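Local structure of 5-formyl-3-hydroxy-2-methylpyridine 4-carboxylate 5-dehydrogenase (4OM8) at residues Glu49-Leu52 with Asp53-Ile57; Lys179-Val182 with Pro183-Glu187; Ala231-Met235 with Ala236-Ile240; Asp256-Ala259 with Pro260-Glu264. The protein catalyses the NAD(+)-dependent oxidation of 5-formyl-3-hydroxy-2-methylpyridine-4-carboxylate in vitamin B6 degradation, and can also reduce the same aldehyde with NADH to 4-pyridoxic acid. All coordinates share one frame; numbering follows the deposited sequence.

Interaction 1: Glu49-Leu52 with Asp53-Ile57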
ATOM      1  N   GLU A  49     -22.172   5.998  12.925  1.00 14.42           N
ATOM      2  CA  GLU A  49     -23.203   4.961  12.983  1.00 13.48           C
ATOM      3  C   GLU A  49     -23.740   4.594  11.595  1.00 12.93           C
ATOM      4  O   GLU A  49     -23.945   3.419  11.289  1.00 16.15           O
ATOM      5  CB  GLU A  49     -24.366   5.406  13.881  1.00 18.12           C
ATOM      6  CG  GLU A  49     -23.962   5.694  15.323  1.00 18.70           C
ATOM      7  CD  GLU A  49     -23.675   4.441  16.129  1.00 24.64           C
ATOM      8  OE1 GLU A  49     -23.847   3.325  15.593  1.00 35.71           O
ATOM      9  OE2 GLU A  49     -23.299   4.578  17.316  1.00 30.36           O
ATOM     10  N   THR A  50     -23.939   5.608  10.762  1.00 14.38           N
ATOM     11  CA  THR A  50     -24.380   5.403   9.385  1.00 15.29           C
ATOM     12  C   THR A  50     -23.322   4.642   8.570  1.00 13.80           C
ATOM     13  O   THR A  50     -23.652   3.764   7.762  1.00 14.05           O
ATOM     14  CB  THR A  50     -24.702   6.752   8.727  1.00 20.24           C
ATOM     15  OG1 THR A  50     -25.685   7.435   9.519  1.00 21.54           O
ATOM     16  CG2 THR A  50     -25.246   6.553   7.316  1.00 21.52           C
ATOM     17  N   VAL A  51     -22.050   4.960   8.804  1.00 13.22           N
ATOM     18  CA  VAL A  51     -20.952   4.279   8.119  1.00 11.42           C
ATOM     19  C   VAL A  51     -20.938   2.809   8.520  1.00 12.08           C
ATOM     20  O   VAL A  51     -20.751   1.930   7.688  1.00 13.93           O
ATOM     21  CB  VAL A  51     -19.610   4.955   8.430  1.00 12.84           C
ATOM     22  CG1 VAL A  51     -18.439   4.043   8.051  1.00 15.99           C
ATOM     23  CG2 VAL A  51     -19.525   6.287   7.710  1.00 14.15           C
ATOM     24  N   LEU A  52     -21.179   2.531   9.800  1.00 12.13           N
ATOM     25  CA  LEU A  52     -21.220   1.146  10.242  1.00 11.44           C
ATOM     26  C   LEU A  52     -22.362   0.392   9.552  1.00 10.88           C
ATOM     27  O   LEU A  52     -22.216  -0.772   9.196  1.00 11.64           O
ATOM     28  CB  LEU A  52     -21.373   1.075  11.760  1.00 10.71           C
ATOM     29  CG  LEU A  52     -20.177   1.590  12.560  1.00 14.56           C
ATOM     30  CD1 LEU A  52     -20.471   1.455  14.043  1.00 14.19           C
ATOM     31  CD2 LEU A  52     -18.946   0.797  12.220  1.00 14.00           C
ATOM     32  N   ASP A  53     -23.490   1.072   9.355  1.00 12.44           N
ATOM     33  CA  ASP A  53     -24.596   0.476   8.604  1.00 14.04           C
ATOM     34  C   ASP A  53     -24.158   0.149   7.179  1.00 13.89           C
ATOM     35  O   ASP A  53     -24.426  -0.938   6.667  1.00 16.27           O
ATOM     36  CB  ASP A  53     -25.803   1.414   8.557  1.00 16.26           C
ATOM     37  CG  ASP A  53     -26.453   1.622   9.913  1.00 19.74           C
ATOM     38  OD1 ASP A  53     -26.225   0.808  10.833  1.00 16.65           O
ATOM     39  OD2 ASP A  53     -27.219   2.606  10.042  1.00 20.17           O
ATOM     40  N   ALA A  54     -23.488   1.107   6.551  1.00 13.86           N
ATOM     41  CA  ALA A  54     -23.034   0.966   5.174  1.00 14.51           C
ATOM     42  C   ALA A  54     -22.005  -0.150   5.052  1.00 17.86           C
ATOM     43  O   ALA A  54     -21.866  -0.754   3.993  1.00 16.40           O
ATOM     44  CB  ALA A  54     -22.464   2.278   4.675  1.00 15.30           C
ATOM     45  N   LEU A  55     -21.269  -0.412   6.131  1.00 12.39           N
ATOM     46  CA  LEU A  55     -20.319  -1.519   6.146  1.00 13.81           C
ATOM     47  C   LEU A  55     -20.983  -2.865   6.410  1.00 13.97           C
ATOM     48  O   LEU A  55     -20.334  -3.912   6.346  1.00 16.35           O
ATOM     49  CB  LEU A  55     -19.241  -1.265   7.202  1.00 11.98           C
ATOM     50  CG  LEU A  55     -18.180  -0.240   6.804  1.00 11.62           C
ATOM     51  CD1 LEU A  55     -17.367   0.166   8.017  1.00 14.12           C
ATOM     52  CD2 LEU A  55     -17.266  -0.802   5.696  1.00 14.93           C
ATOM     53  N   GLY A  56     -22.277  -2.833   6.724  1.00 14.49           N
ATOM     54  CA  GLY A  56     -23.027  -4.049   6.977  1.00 19.63           C
ATOM     55  C   GLY A  56     -22.666  -4.700   8.297  1.00 18.27           C
ATOM     56  O   GLY A  56     -22.759  -5.918   8.436  1.00 25.19           O
ATOM     57  N   ILE A  57     -22.256  -3.888   9.266  1.00 18.03           N
ATOM     58  CA  ILE A  57     -21.843  -4.390  10.575  1.00 17.84           C
ATOM     59  C   ILE A  57     -23.011  -4.423  11.559  1.00 31.01           C
ATOM     60  O   ILE A  57     -23.588  -3.387  11.889  1.00 25.02           O
ATOM     61  CB  ILE A  57     -20.719  -3.533  11.157  1.00 18.97           C
ATOM     62  CG1 ILE A  57     -19.514  -3.545  10.211  1.00 19.37           C
ATOM     63  CG2 ILE A  57     -20.324  -4.038  12.543  1.00 18.56           C
ATOM     64  CD1 ILE A  57     -18.443  -2.583  10.620  1.00 22.28           C
TER
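Leu52 and Ile57 meet through their branch ends, CD2 of Leu52 lying 3.8 Å from CD1 of Ile57 as the two side chains slant across one another. Ile57 is extended at chi2 (172°), which carries CD1 out to the leucine methyl. From the next position back along helix 35-54, Val51 runs beside Leu55, both in the same direction. A chi1 of 164° sets CG1 of Val51 opposite its own N and brings this methyl to 4.0 Å from CD1 of Leu55. The pair packs against Val299 of helix 284-305, while Leu52 and Ile57 touch Arg20 of helix 14-23. The backbone closes the helix in a Schellman motif: Gly56 takes positive phi, and Ile57 N donates a straight bond of 3.1 Å to Leu52 O, while the bond from Leu55 N to the same oxygen is weak. CG of Asp53 lies 3.4 Å from Glu49 O. OE1 of Glu49 stays 5.9 Å from OD1 of Asp53, and each acid forms a salt bridge with Arg23, which also bonds to Ile57 O. One guanidinium thus probably offsets the mutual repulsion of two acids while tying the helix end of this beta-alpha-beta unit to helix 14-23.

Interaction 2: Lys179-Val182 with Pro183-Glu187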
ATOM      1  N   LYS A 179       4.903  -8.397  18.900  1.00 11.02           N
ATOM      2  CA  LYS A 179       5.559  -9.214  19.925  1.00 13.33           C
ATOM      3  C   LYS A 179       6.754  -8.549  20.574  1.00 17.05           C
ATOM      4  O   LYS A 179       7.330  -9.096  21.512  1.00 16.97           O
ATOM      5  CB  LYS A 179       5.981 -10.555  19.318  1.00 13.88           C
ATOM      6  CG  LYS A 179       4.795 -11.390  18.857  1.00 16.71           C
ATOM      7  CD  LYS A 179       5.188 -12.544  17.944  1.00 24.81           C
ATOM      8  CE  LYS A 179       5.539 -13.795  18.720  1.00 37.51           C
ATOM      9  NZ  LYS A 179       5.830 -14.915  17.774  1.00 33.38           N
ATOM     10  N   LYS A 180       7.120  -7.371  20.081  1.00 13.09           N
ATOM     11  CA  LYS A 180       8.139  -6.554  20.728  1.00 12.52           C
ATOM     12  C   LYS A 180       7.675  -5.101  20.720  1.00 11.65           C
ATOM     13  O   LYS A 180       7.084  -4.627  19.748  1.00 12.69           O
ATOM     14  CB  LYS A 180       9.498  -6.695  20.027  1.00 12.69           C
ATOM     15  CG  LYS A 180      10.068  -8.113  20.072  1.00 16.76           C
ATOM     16  CD  LYS A 180      11.454  -8.205  19.441  1.00 17.91           C
ATOM     17  CE  LYS A 180      11.895  -9.665  19.348  1.00 28.52           C
ATOM     18  NZ  LYS A 180      13.206  -9.821  18.654  1.00 30.90           N
ATOM     19  N   ASP A 181       7.964  -4.401  21.807  1.00 10.49           N
ATOM     20  CA  ASP A 181       7.593  -2.998  21.957  1.00 11.58           C
ATOM     21  C   ASP A 181       8.589  -2.089  21.219  1.00 11.68           C
ATOM     22  O   ASP A 181       9.310  -1.300  21.827  1.00 14.74           O
ATOM     23  CB  ASP A 181       7.530  -2.687  23.466  1.00 12.37           C
ATOM     24  CG  ASP A 181       7.007  -1.304  23.794  1.00 13.48           C
ATOM     25  OD1 ASP A 181       6.303  -0.675  22.975  1.00 12.55           O
ATOM     26  OD2 ASP A 181       7.303  -0.850  24.923  1.00 16.38           O
ATOM     27  N   VAL A 182       8.624  -2.212  19.891  1.00 10.55           N
ATOM     28  CA  VAL A 182       9.536  -1.431  19.062  1.00  9.87           C
ATOM     29  C   VAL A 182       8.906  -0.109  18.632  1.00 10.99           C
ATOM     30  O   VAL A 182       7.678  -0.005  18.555  1.00 11.50           O
ATOM     31  CB  VAL A 182       9.963  -2.224  17.799  1.00 11.85           C
ATOM     32  CG1 VAL A 182      10.731  -3.472  18.206  1.00 17.17           C
ATOM     33  CG2 VAL A 182       8.760  -2.589  16.939  1.00 12.78           C
ATOM     34  N   PRO A 183       9.746   0.913  18.374  1.00 15.01           N
ATOM     35  CA  PRO A 183       9.201   2.218  17.978  1.00 11.49           C
ATOM     36  C   PRO A 183       8.315   2.109  16.742  1.00 13.48           C
ATOM     37  O   PRO A 183       8.760   1.580  15.725  1.00 12.15           O
ATOM     38  CB  PRO A 183      10.460   3.051  17.693  1.00 11.96           C
ATOM     39  CG  PRO A 183      11.521   2.437  18.573  1.00 11.34           C
ATOM     40  CD  PRO A 183      11.209   0.953  18.575  1.00 12.71           C
ATOM     41  N   GLY A 184       7.080   2.593  16.827  1.00 11.09           N
ATOM     42  CA  GLY A 184       6.180   2.541  15.688  1.00 10.86           C
ATOM     43  C   GLY A 184       5.493   1.199  15.507  1.00 11.54           C
ATOM     44  O   GLY A 184       4.791   1.010  14.520  1.00 11.30           O
ATOM     45  N   PHE A 185       5.689   0.274  16.453  1.00 10.30           N
ATOM     46  CA  PHE A 185       5.085  -1.065  16.404  1.00  9.91           C
ATOM     47  C   PHE A 185       5.321  -1.690  15.017  1.00 10.08           C
ATOM     48  O   PHE A 185       6.474  -1.786  14.599  1.00 10.60           O
ATOM     49  CB  PHE A 185       3.607  -0.983  16.790  1.00 10.91           C
ATOM     50  CG  PHE A 185       3.367  -0.189  18.052  1.00 10.68           C
ATOM     51  CD1 PHE A 185       4.146  -0.400  19.181  1.00 10.91           C
ATOM     52  CD2 PHE A 185       2.379   0.781  18.099  1.00 11.62           C
ATOM     53  CE1 PHE A 185       3.938   0.328  20.334  1.00 13.29           C
ATOM     54  CE2 PHE A 185       2.171   1.525  19.239  1.00 12.23           C
ATOM     55  CZ  PHE A 185       2.940   1.293  20.369  1.00 13.73           C
ATOM     56  N   VAL A 186       4.286  -2.117  14.297  1.00  9.60           N
ATOM     57  CA  VAL A 186       4.523  -2.657  12.950  1.00  8.61           C
ATOM     58  C   VAL A 186       3.991  -1.737  11.860  1.00  9.29           C
ATOM     59  O   VAL A 186       4.734  -1.379  10.928  1.00  9.05           O
ATOM     60  CB  VAL A 186       3.907  -4.066  12.785  1.00  9.41           C
ATOM     61  CG1 VAL A 186       3.929  -4.505  11.312  1.00  9.45           C
ATOM     62  CG2 VAL A 186       4.683  -5.046  13.665  1.00 10.96           C
ATOM     63  N   GLU A 187       2.723  -1.345  11.980  1.00  9.49           N
ATOM     64  CA  GLU A 187       2.045  -0.583  10.923  1.00  9.25           C
ATOM     65  C   GLU A 187       2.814   0.683  10.562  1.00 10.24           C
ATOM     66  O   GLU A 187       3.165   0.914   9.396  1.00  9.61           O
ATOM     67  CB  GLU A 187       0.619  -0.222  11.355  1.00  7.83           C
ATOM     68  CG  GLU A 187      -0.136   0.593  10.345  1.00 10.79           C
ATOM     69  CD  GLU A 187      -1.395   1.182  10.944  1.00 15.03           C
ATOM     70  OE1 GLU A 187      -1.302   1.792  12.028  1.00 16.83           O
ATOM     71  OE2 GLU A 187      -2.476   1.028  10.344  1.00 11.11           O
TER
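The Phe185 ring receives Asp181 at its edge: OD1 of the carboxylate lies in the ring plane, 3.7 Å from CE1, and the two flat groups are nearly coplanar, 19° apart. Val182 O approaches the ring obliquely, 3.6 Å from CD1, and the side chains of Glu149 and Ile151 on strand 147-151 also touch it. The backbone joining the two groups is a type II beta turn from Val182 to Phe185, in the loop between strand 174-178 and helix 187-203. It is closed by Phe185 N donating to Val182 O at 2.9 Å, with the donor 40° out of the carbonyl plane. Gly184 takes the third position of the turn, where its positive phi would jam a CB against the preceding carbonyl oxygen. A chi1 of -174° swings the Asp181 carboxylate round beside the ring edge, and Ile120 N and Thr121 OG1 bond its two oxygens. The Phe185 side chain comes within about 4 Å of that of His137, inferred to be important for catalysis. Val182 holds CG2 between its N and carbonyl carbon, and this methyl lies 3.4 Å from the buried Phe185 O, which has no hydrogen-bonding partner.

Interaction 3: Ala231-Met235 with Ala236-Ile240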
ATOM      1  N   ALA A 231       2.683 -12.532   1.249  1.00 11.25           N
ATOM      2  CA  ALA A 231       1.987 -13.191   0.135  1.00  8.93           C
ATOM      3  C   ALA A 231       2.474 -12.702  -1.217  1.00 10.98           C
ATOM      4  O   ALA A 231       2.560 -13.481  -2.168  1.00 10.49           O
ATOM      5  CB  ALA A 231       0.470 -12.981   0.262  1.00 10.85           C
ATOM      6  N   LEU A 232       2.800 -11.419  -1.311  1.00  9.44           N
ATOM      7  CA  LEU A 232       3.263 -10.845  -2.563  1.00  9.12           C
ATOM      8  C   LEU A 232       4.662 -11.368  -2.910  1.00 11.17           C
ATOM      9  O   LEU A 232       4.949 -11.654  -4.076  1.00 12.42           O
ATOM     10  CB  LEU A 232       3.269  -9.311  -2.487  1.00 11.03           C
ATOM     11  CG  LEU A 232       3.574  -8.600  -3.807  1.00 14.00           C
ATOM     12  CD1 LEU A 232       2.445  -8.835  -4.799  1.00 17.15           C
ATOM     13  CD2 LEU A 232       3.817  -7.105  -3.618  1.00 17.70           C
ATOM     14  N   LEU A 233       5.536 -11.470  -1.909  1.00 10.75           N
ATOM     15  CA  LEU A 233       6.834 -12.110  -2.103  1.00  9.71           C
ATOM     16  C   LEU A 233       6.658 -13.521  -2.666  1.00 11.08           C
ATOM     17  O   LEU A 233       7.377 -13.916  -3.589  1.00 11.60           O
ATOM     18  CB  LEU A 233       7.619 -12.161  -0.788  1.00 10.33           C
ATOM     19  CG  LEU A 233       8.128 -10.812  -0.277  1.00 11.21           C
ATOM     20  CD1 LEU A 233       8.837 -10.982   1.062  1.00 14.15           C
ATOM     21  CD2 LEU A 233       9.055 -10.136  -1.297  1.00 13.08           C
ATOM     22  N   ASP A 234       5.694 -14.270  -2.132  1.00 10.95           N
ATOM     23  CA  ASP A 234       5.438 -15.621  -2.633  1.00 12.24           C
ATOM     24  C   ASP A 234       4.964 -15.605  -4.090  1.00 14.18           C
ATOM     25  O   ASP A 234       5.292 -16.506  -4.852  1.00 14.73           O
ATOM     26  CB  ASP A 234       4.418 -16.345  -1.755  1.00 10.20           C
ATOM     27  CG  ASP A 234       5.022 -16.871  -0.477  1.00 12.81           C
ATOM     28  OD1 ASP A 234       6.270 -16.793  -0.315  1.00 12.59           O
ATOM     29  OD2 ASP A 234       4.234 -17.358   0.354  1.00 14.64           O
ATOM     30  N   MET A 235       4.200 -14.585  -4.481  1.00 12.13           N
ATOM     31  CA  MET A 235       3.741 -14.475  -5.865  1.00 14.16           C
ATOM     32  C   MET A 235       4.876 -14.114  -6.809  1.00 15.42           C
ATOM     33  O   MET A 235       4.981 -14.668  -7.903  1.00 17.71           O
ATOM     34  CB  MET A 235       2.644 -13.421  -5.996  1.00 16.60           C
ATOM     35  CG  MET A 235       1.338 -13.779  -5.360  0.68 17.62           C
ATOM     36  SD  MET A 235       0.227 -12.380  -5.536  0.36 13.95           S
ATOM     37  CE  MET A 235       0.463 -12.046  -7.263  1.00 14.80           C
ATOM     38  N   ALA A 236       5.703 -13.159  -6.396  1.00 12.50           N
ATOM     39  CA  ALA A 236       6.804 -12.683  -7.221  1.00 13.51           C
ATOM     40  C   ALA A 236       7.885 -13.739  -7.328  1.00 14.30           C
ATOM     41  O   ALA A 236       8.586 -13.830  -8.336  1.00 18.89           O
ATOM     42  CB  ALA A 236       7.385 -11.390  -6.650  1.00 19.27           C
ATOM     43  N   GLY A 237       8.021 -14.522  -6.267  1.00 12.46           N
ATOM     44  CA  GLY A 237       9.090 -15.500  -6.160  1.00 13.14           C
ATOM     45  C   GLY A 237      10.173 -14.998  -5.227  1.00 12.20           C
ATOM     46  O   GLY A 237      10.718 -13.906  -5.416  1.00 11.99           O
ATOM     47  N   LEU A 238      10.497 -15.783  -4.201  1.00 12.00           N
ATOM     48  CA  LEU A 238      11.532 -15.341  -3.271  1.00 10.89           C
ATOM     49  C   LEU A 238      12.911 -15.358  -3.934  1.00 12.08           C
ATOM     50  O   LEU A 238      13.824 -14.642  -3.492  1.00 12.55           O
ATOM     51  CB  LEU A 238      11.521 -16.200  -2.002  1.00 10.12           C
ATOM     52  CG  LEU A 238      10.293 -16.041  -1.094  1.00 14.62           C
ATOM     53  CD1 LEU A 238      10.360 -16.986   0.099  1.00 16.13           C
ATOM     54  CD2 LEU A 238      10.201 -14.619  -0.610  1.00 25.65           C
ATOM     55  N   ASP A 239      13.062 -16.159  -4.993  1.00 12.60           N
ATOM     56  CA  ASP A 239      14.285 -16.134  -5.784  1.00 13.48           C
ATOM     57  C   ASP A 239      14.452 -14.770  -6.449  1.00 13.76           C
ATOM     58  O   ASP A 239      15.552 -14.213  -6.489  1.00 13.64           O
ATOM     59  CB  ASP A 239      14.286 -17.272  -6.825  1.00 14.39           C
ATOM     60  CG  ASP A 239      13.021 -17.315  -7.681  1.00 17.40           C
ATOM     61  OD1 ASP A 239      11.938 -16.893  -7.226  1.00 16.40           O
ATOM     62  OD2 ASP A 239      13.107 -17.820  -8.824  1.00 21.22           O
ATOM     63  N   ILE A 240      13.349 -14.221  -6.945  1.00 13.20           N
ATOM     64  CA  ILE A 240      13.380 -12.905  -7.567  1.00 12.86           C
ATOM     65  C   ILE A 240      13.659 -11.826  -6.519  1.00 11.69           C
ATOM     66  O   ILE A 240      14.508 -10.945  -6.712  1.00 12.01           O
ATOM     67  CB  ILE A 240      12.059 -12.612  -8.289  1.00 14.88           C
ATOM     68  CG1 ILE A 240      11.828 -13.634  -9.415  1.00 19.05           C
ATOM     69  CG2 ILE A 240      12.041 -11.171  -8.800  1.00 17.60           C
ATOM     70  CD1 ILE A 240      12.977 -13.774 -10.376  1.00 26.33           C
TER
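Leu238 reaches back over the preceding helix end, its CD2 resting 3.6 Å from CB of Leu233 while CD1 lies 4.1 Å from OD1 of Asp234. The contact with the carboxylate is one of packing alone: the two side chains run alongside each other, and the polar needs of the acid are met across the dimer interface. Its OD1 accepts from Met279 N of the second subunit, and OD2 from Phe280 N and Tyr282 OH of that same subunit, so both oxygens of this buried acid are engaged. In the backbone, Leu232 O is taken by Ala236 N at 2.9 Å in a nearly straight bond, and Leu233 O by Gly237 N at 2.8 Å with a more bent N-H angle of 138°. These bonds end helix 229-236 at a glycine break: Gly237 has positive phi (103°), closes one helix and stands as N-cap of the next, 238-251. A CB there would run into the carbonyl oxygen of Ala236 and into OD1 of Asp239. An alanine in place of Leu238 would remove both methyls and would probably leave a gap beside Leu233 CB and the flank of the Asp234 carboxylate, besides costing packing on Lys270 of the second subunit. OD2 of Asp239 forms a salt bridge with Lys274 NZ of the second subunit.

Interaction 4: Asp256-Ala259 with Pro260-Glu264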
ATOM      1  N   ASP A 256      18.225   9.201   8.294  1.00 11.01           N
ATOM      2  CA  ASP A 256      18.168   9.025   9.740  1.00  8.44           C
ATOM      3  C   ASP A 256      17.452  10.152  10.480  1.00 10.85           C
ATOM      4  O   ASP A 256      17.395  10.135  11.707  1.00 12.40           O
ATOM      5  CB  ASP A 256      19.597   8.900  10.299  1.00 14.13           C
ATOM      6  CG  ASP A 256      20.483  10.095   9.941  1.00 14.46           C
ATOM      7  OD1 ASP A 256      19.970  11.162   9.553  1.00 16.94           O
ATOM      8  OD2 ASP A 256      21.725   9.968  10.042  1.00 19.62           O
ATOM      9  N   ASP A 257      16.928  11.130   9.745  1.00  9.66           N
ATOM     10  CA  ASP A 257      16.403  12.360  10.355  1.00  8.84           C
ATOM     11  C   ASP A 257      15.273  12.921   9.501  1.00  8.90           C
ATOM     12  O   ASP A 257      14.744  12.207   8.649  1.00  9.32           O
ATOM     13  CB  ASP A 257      17.518  13.402  10.525  1.00 12.23           C
ATOM     14  CG  ASP A 257      18.204  13.754   9.213  1.00 14.66           C
ATOM     15  OD1 ASP A 257      17.739  13.318   8.144  1.00 12.62           O
ATOM     16  OD2 ASP A 257      19.216  14.489   9.248  1.00 16.51           O
ATOM     17  N   VAL A 258      14.906  14.186   9.709  1.00 10.70           N
ATOM     18  CA  VAL A 258      13.807  14.775   8.948  1.00 10.52           C
ATOM     19  C   VAL A 258      14.312  15.212   7.575  1.00 10.76           C
ATOM     20  O   VAL A 258      15.381  15.808   7.459  1.00 13.45           O
ATOM     21  CB  VAL A 258      13.168  15.974   9.681  1.00 12.43           C
ATOM     22  CG1 VAL A 258      11.947  16.487   8.913  1.00 13.99           C
ATOM     23  CG2 VAL A 258      12.770  15.577  11.075  1.00 12.96           C
ATOM     24  N   ALA A 259      13.554  14.878   6.536  1.00  9.54           N
ATOM     25  CA  ALA A 259      13.906  15.258   5.172  1.00 10.22           C
ATOM     26  C   ALA A 259      13.874  16.767   5.006  1.00  9.72           C
ATOM     27  O   ALA A 259      12.970  17.430   5.525  1.00 10.86           O
ATOM     28  CB  ALA A 259      12.953  14.604   4.183  1.00 11.36           C
ATOM     29  N   PRO A 260      14.859  17.324   4.286  1.00 10.23           N
ATOM     30  CA  PRO A 260      14.896  18.772   4.048  1.00 11.85           C
ATOM     31  C   PRO A 260      13.589  19.369   3.515  1.00 12.97           C
ATOM     32  O   PRO A 260      13.201  20.455   3.958  1.00 13.08           O
ATOM     33  CB  PRO A 260      16.010  18.916   3.015  1.00 11.92           C
ATOM     34  CG  PRO A 260      16.958  17.806   3.360  1.00 18.17           C
ATOM     35  CD  PRO A 260      16.092  16.653   3.835  1.00 11.52           C
ATOM     36  N   MET A 261      12.922  18.676   2.598  1.00 11.39           N
ATOM     37  CA  MET A 261      11.680  19.179   2.025  0.78 13.70           C
ATOM     38  C   MET A 261      10.590  19.277   3.094  1.00 12.20           C
ATOM     39  O   MET A 261       9.770  20.193   3.082  1.00 12.61           O
ATOM     40  CB  MET A 261      11.222  18.277   0.877  0.78 12.40           C
ATOM     41  CG  MET A 261       9.862  18.631   0.300  0.78 15.18           C
ATOM     42  SD  MET A 261       9.400  17.558  -1.085  0.78 17.56           S
ATOM     43  CE  MET A 261       9.406  15.936  -0.351  0.78 16.79           C
ATOM     44  N   VAL A 262      10.588  18.333   4.027  1.00 10.97           N
ATOM     45  CA  VAL A 262       9.608  18.370   5.110  1.00 10.09           C
ATOM     46  C   VAL A 262       9.919  19.527   6.073  1.00 10.17           C
ATOM     47  O   VAL A 262       9.001  20.207   6.540  1.00 12.94           O
ATOM     48  CB  VAL A 262       9.570  17.016   5.872  1.00 11.34           C
ATOM     49  CG1 VAL A 262       8.726  17.091   7.149  1.00 12.10           C
ATOM     50  CG2 VAL A 262       9.030  15.928   4.962  1.00 11.70           C
ATOM     51  N   LEU A 263      11.205  19.753   6.361  1.00 10.87           N
ATOM     52  CA  LEU A 263      11.598  20.906   7.177  1.00 10.42           C
ATOM     53  C   LEU A 263      11.203  22.213   6.493  1.00 11.08           C
ATOM     54  O   LEU A 263      10.737  23.144   7.136  1.00 13.76           O
ATOM     55  CB  LEU A 263      13.111  20.885   7.456  1.00 12.78           C
ATOM     56  CG  LEU A 263      13.557  19.753   8.379  1.00 14.45           C
ATOM     57  CD1 LEU A 263      15.081  19.703   8.482  1.00 15.33           C
ATOM     58  CD2 LEU A 263      12.922  19.895   9.764  1.00 12.91           C
ATOM     59  N   GLU A 264      11.379  22.276   5.177  1.00 11.33           N
ATOM     60  CA  GLU A 264      11.041  23.475   4.416  0.58 12.57           C
ATOM     61  C   GLU A 264       9.541  23.771   4.461  1.00 13.83           C
ATOM     62  O   GLU A 264       9.131  24.908   4.703  1.00 15.90           O
ATOM     63  CB  GLU A 264      11.513  23.330   2.963  0.58 14.23           C
ATOM     64  CG  GLU A 264      11.254  24.557   2.105  0.58 17.72           C
ATOM     65  CD  GLU A 264      11.876  24.452   0.728  0.58 23.02           C
ATOM     66  OE1 GLU A 264      12.181  25.509   0.136  0.58 31.62           O
ATOM     67  OE2 GLU A 264      12.053  23.319   0.234  0.58 27.08           O
TER
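The chi1 of Val258 (-175°) turns CG1 away from its own N and sends this methyl forward over the first turn of helix 260-267, into the angle between Val262 and Leu263. Val262 adopts the same arrangement (chi1 171°), and its own CG1 meets CG1 of Val258 at 3.7 Å. Leu263, the next residue, also meets it: CD1 is the extended branch, and it is the other, CD2, that lies 3.6 Å from CG1 of Val258; the two side chains pass at a slant. One methyl of Val258 therefore serves two helix residues. Ala259 CB is 4.2 Å from CG2 of Val262 and also packs on Val199 and Glu203 of helix 187-203. The second subunit covers the outer side of the cluster: Ser246 of that chain touches Val258, Tyr241 touches Val262 and Lys242 touches Leu263.

The backbone adds one firm bond, Leu263 N to Ala259 O at 3.0 Å, nearly straight at 163°; the bond from Val262 N to the same oxygen is weak. Met261 N, on the first turn, is instead bonded by the carboxylate oxygen OE2 of Glu203, which would probably interact favourably with the positive end of the helix dipole. Val258, just before the N-cap Ala259, and Leu263, at the fourth helical position, form a hydrophobic staple at the start of helix 260-267.

In the fold
The four contacts follow one another along the chain without touching. Interaction 1 closes a helix of the NAD-binding Rossmann domain; interactions 3 and 4 belong to the helical C-terminal domain, and interaction 2 sits at the passage from one to the other. It is also the one nearest the chemistry: the Phe185 side chain is about 8 Å from bound NAD and about 7 Å from the side chain of Glu89, which binds it. The centres of interactions 1 and 2 are about 30 Å apart, on opposite sides of the chain's centre. Interactions 2, 3 and 4 all touch the second subunit. Helix 238-251 leads from interaction 3 toward interaction 4, their centres about 33 Å apart.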